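Putative hydrolase (Burkholderia cenocepacia, PDB 4X00) probably hydrolyses ester bonds, perhaps of aryl esters, as a member of the alpha/beta hydrolase superfamily. Local coordinates at residues R271-S274 against D275-M279; A231-A235 against K236-A240. All coordinates share one frame; numbering follows the deposited sequence.

Contact 1. Residues R271-S274 against D275-M279; sequences RDLS and DFVRM. With EDO (1,2-ethanediol), chain H; EDO (1,2-ethanediol), chain J.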
loop_
_atom_site.group_PDB
_atom_site.type_symbol
_atom_site.label_atom_id
_atom_site.label_comp_id
_atom_site.label_asym_id
_atom_site.label_seq_id
_atom_site.Cartn_x
_atom_site.Cartn_y
_atom_site.Cartn_z
ATOM N N ARG A 271 -2.502 -15.910 -6.903
ATOM C CA ARG A 271 -1.899 -16.550 -8.071
ATOM C C ARG A 271 -0.989 -15.563 -8.821
ATOM O O ARG A 271 0.178 -15.860 -9.102
ATOM C CB ARG A 271 -3.016 -17.064 -8.996
ATOM C CG ARG A 271 -2.469 -17.879 -10.171
ATOM C CD ARG A 271 -3.515 -17.979 -11.302
ATOM N NE ARG A 271 -3.638 -16.700 -11.988
ATOM C CZ ARG A 271 -4.782 -16.155 -12.424
ATOM N NH1 ARG A 271 -5.941 -16.800 -12.292
ATOM N NH2 ARG A 271 -4.774 -14.956 -12.993
ATOM N N ASP A 272 -1.517 -14.373 -9.132
ATOM C CA ASP A 272 -0.706 -13.371 -9.822
ATOM C C ASP A 272 0.524 -12.975 -9.012
ATOM O O ASP A 272 1.608 -12.790 -9.577
ATOM C CB ASP A 272 -1.559 -12.137 -10.118
ATOM C CG ASP A 272 -2.517 -12.327 -11.278
ATOM O OD1 ASP A 272 -2.358 -13.275 -12.101
ATOM O OD2 ASP A 272 -3.431 -11.492 -11.390
ATOM N N LEU A 273 0.369 -12.837 -7.700
ATOM C CA LEU A 273 1.490 -12.423 -6.858
ATOM C C LEU A 273 2.559 -13.499 -6.830
ATOM O O LEU A 273 3.755 -13.216 -7.050
ATOM C CB LEU A 273 1.003 -12.105 -5.440
ATOM C CG LEU A 273 2.129 -11.793 -4.449
ATOM C CD1 LEU A 273 2.996 -10.587 -4.931
ATOM C CD2 LEU A 273 1.546 -11.513 -3.062
ATOM N N SER A 274 2.157 -14.750 -6.613
ATOM C CA SER A 274 3.173 -15.807 -6.552
ATOM C C SER A 274 3.887 -15.945 -7.903
ATOM O O SER A 274 5.113 -16.084 -7.947
ATOM C CB SER A 274 2.541 -17.138 -6.125
ATOM O OG SER A 274 3.541 -18.144 -6.028
ATOM N N ASP A 275 3.122 -15.848 -8.994
ATOM C CA ASP A 275 3.722 -15.928 -10.324
ATOM C C ASP A 275 4.703 -14.780 -10.549
ATOM O O ASP A 275 5.765 -14.983 -11.116
ATOM C CB ASP A 275 2.639 -15.919 -11.411
ATOM C CG ASP A 275 1.828 -17.201 -11.434
ATOM O OD1 ASP A 275 2.207 -18.161 -10.728
ATOM O OD2 ASP A 275 0.822 -17.246 -12.167
ATOM N N PHE A 276 4.360 -13.572 -10.097
ATOM C CA PHE A 276 5.237 -12.442 -10.270
ATOM C C PHE A 276 6.543 -12.650 -9.486
ATOM O O PHE A 276 7.658 -12.407 -10.005
ATOM C CB PHE A 276 4.553 -11.160 -9.793
ATOM C CG PHE A 276 5.467 -9.966 -9.820
ATOM C CD1 PHE A 276 5.674 -9.286 -11.012
ATOM C CD2 PHE A 276 6.163 -9.542 -8.690
ATOM C CE1 PHE A 276 6.530 -8.200 -11.106
ATOM C CE2 PHE A 276 7.030 -8.430 -8.754
ATOM C CZ PHE A 276 7.207 -7.758 -9.962
ATOM N N VAL A 277 6.428 -13.113 -8.242
ATOM C CA VAL A 277 7.614 -13.310 -7.432
ATOM C C VAL A 277 8.504 -14.375 -8.056
ATOM O O VAL A 277 9.714 -14.187 -8.177
ATOM C CB VAL A 277 7.242 -13.685 -5.961
ATOM C CG1 VAL A 277 8.497 -14.052 -5.170
ATOM C CG2 VAL A 277 6.458 -12.515 -5.304
ATOM N N ARG A 278 7.912 -15.484 -8.480
ATOM C CA ARG A 278 8.678 -16.549 -9.145
ATOM C C ARG A 278 9.432 -16.025 -10.363
ATOM O O ARG A 278 10.600 -16.369 -10.593
ATOM C CB ARG A 278 7.737 -17.676 -9.543
ATOM C CG ARG A 278 7.258 -18.459 -8.316
ATOM C CD ARG A 278 6.062 -19.288 -8.626
ATOM N NE ARG A 278 5.871 -20.317 -7.619
ATOM C CZ ARG A 278 5.022 -21.332 -7.746
ATOM N NH1 ARG A 278 4.282 -21.448 -8.843
ATOM N NH2 ARG A 278 4.936 -22.236 -6.786
ATOM N N MET A 279 8.754 -15.220 -11.165
ATOM C CA MET A 279 9.369 -14.631 -12.348
ATOM C C MET A 279 10.518 -13.677 -11.955
ATOM O O MET A 279 11.620 -13.716 -12.532
ATOM C CB MET A 279 8.289 -13.910 -13.166
ATOM C CG MET A 279 8.785 -13.141 -14.374
ATOM S SD MET A 279 9.430 -11.478 -14.014
ATOM C CE MET A 279 7.984 -10.714 -13.276
HETATM C C1 EDO H . -5.272 -10.970 -15.657
HETATM O O1 EDO H . -6.171 -12.060 -15.965
HETATM C C2 EDO H . -4.367 -11.271 -14.465
HETATM O O2 EDO H . -5.076 -11.916 -13.403
HETATM C C1 EDO J . 4.835 -19.820 -12.491
HETATM O O1 EDO J . 3.978 -20.029 -11.364
HETATM C C2 EDO J . 4.024 -19.450 -13.730
HETATM O O2 EDO J . 3.323 -20.597 -14.238
HETATM O O HOH W 1 -1.173 -15.545 -12.989
#

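Contact 2. Residues A231-A235 against K236-A240; sequences ALVKA and KPSIA. With EDO (1,2-ethanediol), chain G.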
loop_
_atom_site.group_PDB
_atom_site.type_symbol
_atom_site.label_atom_id
_atom_site.label_comp_id
_atom_site.label_asym_id
_atom_site.label_seq_id
_atom_site.Cartn_x
_atom_site.Cartn_y
_atom_site.Cartn_z
ATOM N N ALA A 231 -12.978 2.943 -7.457
ATOM C CA ALA A 231 -13.736 4.179 -7.229
ATOM C C ALA A 231 -12.905 5.268 -6.571
ATOM O O ALA A 231 -13.437 6.336 -6.291
ATOM C CB ALA A 231 -14.983 3.881 -6.392
ATOM N N LEU A 232 -11.610 5.011 -6.359
ATOM C CA LEU A 232 -10.768 5.986 -5.677
ATOM C C LEU A 232 -9.604 6.400 -6.542
ATOM O O LEU A 232 -9.315 7.595 -6.656
ATOM C CB LEU A 232 -10.276 5.443 -4.335
ATOM C CG LEU A 232 -11.379 5.366 -3.278
ATOM C CD1 LEU A 232 -10.918 4.534 -2.104
ATOM C CD2 LEU A 232 -11.818 6.769 -2.786
ATOM N N VAL A 233 -8.932 5.429 -7.151
ATOM C CA VAL A 233 -7.834 5.728 -8.066
ATOM C C VAL A 233 -8.326 5.406 -9.471
ATOM O O VAL A 233 -8.901 4.332 -9.670
ATOM C CB VAL A 233 -6.563 4.908 -7.717
ATOM C CG1 VAL A 233 -5.491 5.088 -8.795
ATOM C CG2 VAL A 233 -6.008 5.332 -6.337
ATOM N N LYS A 234 -8.148 6.329 -10.420
ATOM C CA LYS A 234 -8.549 6.082 -11.811
ATOM C C LYS A 234 -7.573 5.073 -12.429
ATOM O O LYS A 234 -6.406 5.387 -12.663
ATOM C CB LYS A 234 -8.575 7.376 -12.645
ATOM C CG LYS A 234 -9.621 8.412 -12.185
ATOM C CD LYS A 234 -9.471 9.700 -12.965
ATOM C CE LYS A 234 -10.569 10.686 -12.617
ATOM N NZ LYS A 234 -10.320 11.969 -13.313
ATOM N N ALA A 235 -8.062 3.862 -12.674
ATOM C CA ALA A 235 -7.192 2.731 -13.049
ATOM C C ALA A 235 -6.477 2.949 -14.380
ATOM O O ALA A 235 -5.239 2.922 -14.430
ATOM C CB ALA A 235 -8.008 1.432 -13.103
ATOM N N LYS A 236 -7.231 3.145 -15.459
ATOM C CA LYS A 236 -6.542 3.253 -16.739
ATOM C C LYS A 236 -5.627 4.490 -16.826
ATOM O O LYS A 236 -4.506 4.373 -17.305
ATOM C CB LYS A 236 -7.550 3.215 -17.892
ATOM C CG LYS A 236 -8.199 1.841 -18.023
ATOM C CD LYS A 236 -9.112 1.786 -19.230
ATOM C CE LYS A 236 -9.714 0.402 -19.388
ATOM N NZ LYS A 236 -10.515 0.329 -20.630
ATOM N N PRO A 237 -6.063 5.659 -16.322
ATOM C CA PRO A 237 -5.143 6.799 -16.426
ATOM C C PRO A 237 -3.899 6.638 -15.549
ATOM O O PRO A 237 -2.832 7.078 -15.950
ATOM C CB PRO A 237 -6.006 7.978 -15.962
ATOM C CG PRO A 237 -7.422 7.557 -16.327
ATOM C CD PRO A 237 -7.448 6.087 -16.026
ATOM N N SER A 238 -4.025 5.999 -14.391
ATOM C CA SER A 238 -2.859 5.772 -13.552
ATOM C C SER A 238 -1.887 4.806 -14.223
ATOM O O SER A 238 -0.678 5.040 -14.228
ATOM C CB SER A 238 -3.303 5.249 -12.196
ATOM O OG SER A 238 -3.961 6.285 -11.481
ATOM N N ILE A 239 -2.417 3.708 -14.765
ATOM C CA ILE A 239 -1.592 2.744 -15.481
ATOM C C ILE A 239 -0.898 3.418 -16.656
ATOM O O ILE A 239 0.304 3.229 -16.864
ATOM C CB ILE A 239 -2.433 1.547 -15.954
ATOM C CG1 ILE A 239 -2.817 0.682 -14.751
ATOM C CG2 ILE A 239 -1.626 0.679 -16.960
ATOM C CD1 ILE A 239 -3.907 -0.315 -15.055
ATOM N N ALA A 240 -1.629 4.242 -17.398
ATOM C CA ALA A 240 -1.061 4.874 -18.585
ATOM C C ALA A 240 0.038 5.858 -18.194
ATOM O O ALA A 240 1.078 5.920 -18.855
ATOM C CB ALA A 240 -2.155 5.569 -19.413
HETATM C C1 EDO G . -12.134 4.735 -13.139
HETATM O O1 EDO G . -11.042 5.296 -13.863
HETATM C C2 EDO G . -11.886 3.267 -12.826
HETATM O O2 EDO G . -10.801 3.109 -11.926
#

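Contact 1. Residues R271-S274 against D275-M279
R271 swings CG opposite its own backbone N (chi1 -174°) and then bends at chi3 (73°), while D275 keeps its carboxylate beside its backbone N. The two side chains cross at a slant one helical turn apart, with R271 CG 3.9 Å from D275 OD2. They do not form a salt bridge: R271 NE stays 4.5 Å from D275 OD2. The guanidinium and carboxylate planes differ by only 26°. A water bridges the gap. It accepts from R271 NE at 2.9 Å and donates to both D275 OD2 and D272 OD1. R271 NH2 makes a 3.1 Å salt bridge to D272 OD1, coming from above the carboxylate plane. D272 OD2 takes a hydrogen bond from an ethanediol, probably from the crystallisation liquor, and also hydrogen-bonds to Y254 OH.

All this lies on helix 266-280, the C-terminal helix of an alpha/beta hydrolase fold, with regular i to i+4 backbone bonds such as V277 N to L273 O. Its inner side packs on the central sheet. There L273 and V277 run alongside each other, with CD1 of L273 4.0 Å from CG2 of V277. L273 reaches V109 and V134, and F276 reaches V107, V134 and L223.

S274 OG sits over one face of the R278 guanidinium, nearer the border of the group than its centre and 3.6 Å from R278 NE; its hydrogen bond goes to Y62 OH. At the edge of that guanidinium, R278 NH1 donates in plane to O1 of a second ethanediol at 2.9 Å. The same O1 donates to D275 OD1, linking R278 to D275.

Contact 2. Residues A231-A235 against K236-A240
S238 folds its side chain back over the first turn of helix 235-245, and its OG donates to K234 O at 2.9 Å. This is the N-terminal start of a helix in an alpha/beta hydrolase fold, with K234 at the N-cap position. S238 N donates to the same K234 O at 3.0 Å. The two donors come from opposite faces of the carbonyl plane, so this oxygen is gripped twice. With OG beside the backbone N of S238 (chi1 -70°), the hydroxyl can reach back to the carbonyl.

The buried side is close-packed. CG1 of V233 meets S238 OG at 3.3 Å. V233, A235, S238 and I239 all touch Y226 of strand 222-227, and A235, K236 and I239 touch L253. I239 lays CG1 against A235 O, the carbonyl that accepts I239 N at 2.9 Å in a nearly straight bond (171°).

The outer side is looser. P237 sets CD 3.8 Å and CG 3.9 Å from K234 CB. Beyond CG the K234 chain is extended and runs off from the turn, with NZ hydrogen-bonded to P144 O. K236, also extended, runs out to the exposed side.

Apart from this, an ethanediol, probably from the crystallisation liquor, sits at the helix start. It is hydrogen-bonded to D230 O, and its O2 accepts from A235 N at 2.9 Å.

In the fold
Contact 2 comes first along the chain, at the start of helix 235-245. Contact 1 follows on helix 266-280. Strand 250-254 lies between them in sequence and touches both, through L253 and Y254. The centres are 22 Å apart and the nearest atoms about 12 Å, so the two do not touch. Contact 2 is the one beside the probable active site. There S112, H259 and D230 probably form a Ser-His-Asp triad, as in relatives of this fold. V233 touches H259, and the backbone N atoms of L232 and V233 both bond to D230 OD1, consistent with holding that carboxylate in place. A glycerol, probably from the crystallisation liquor, lies about 4 Å from the V233 side chain.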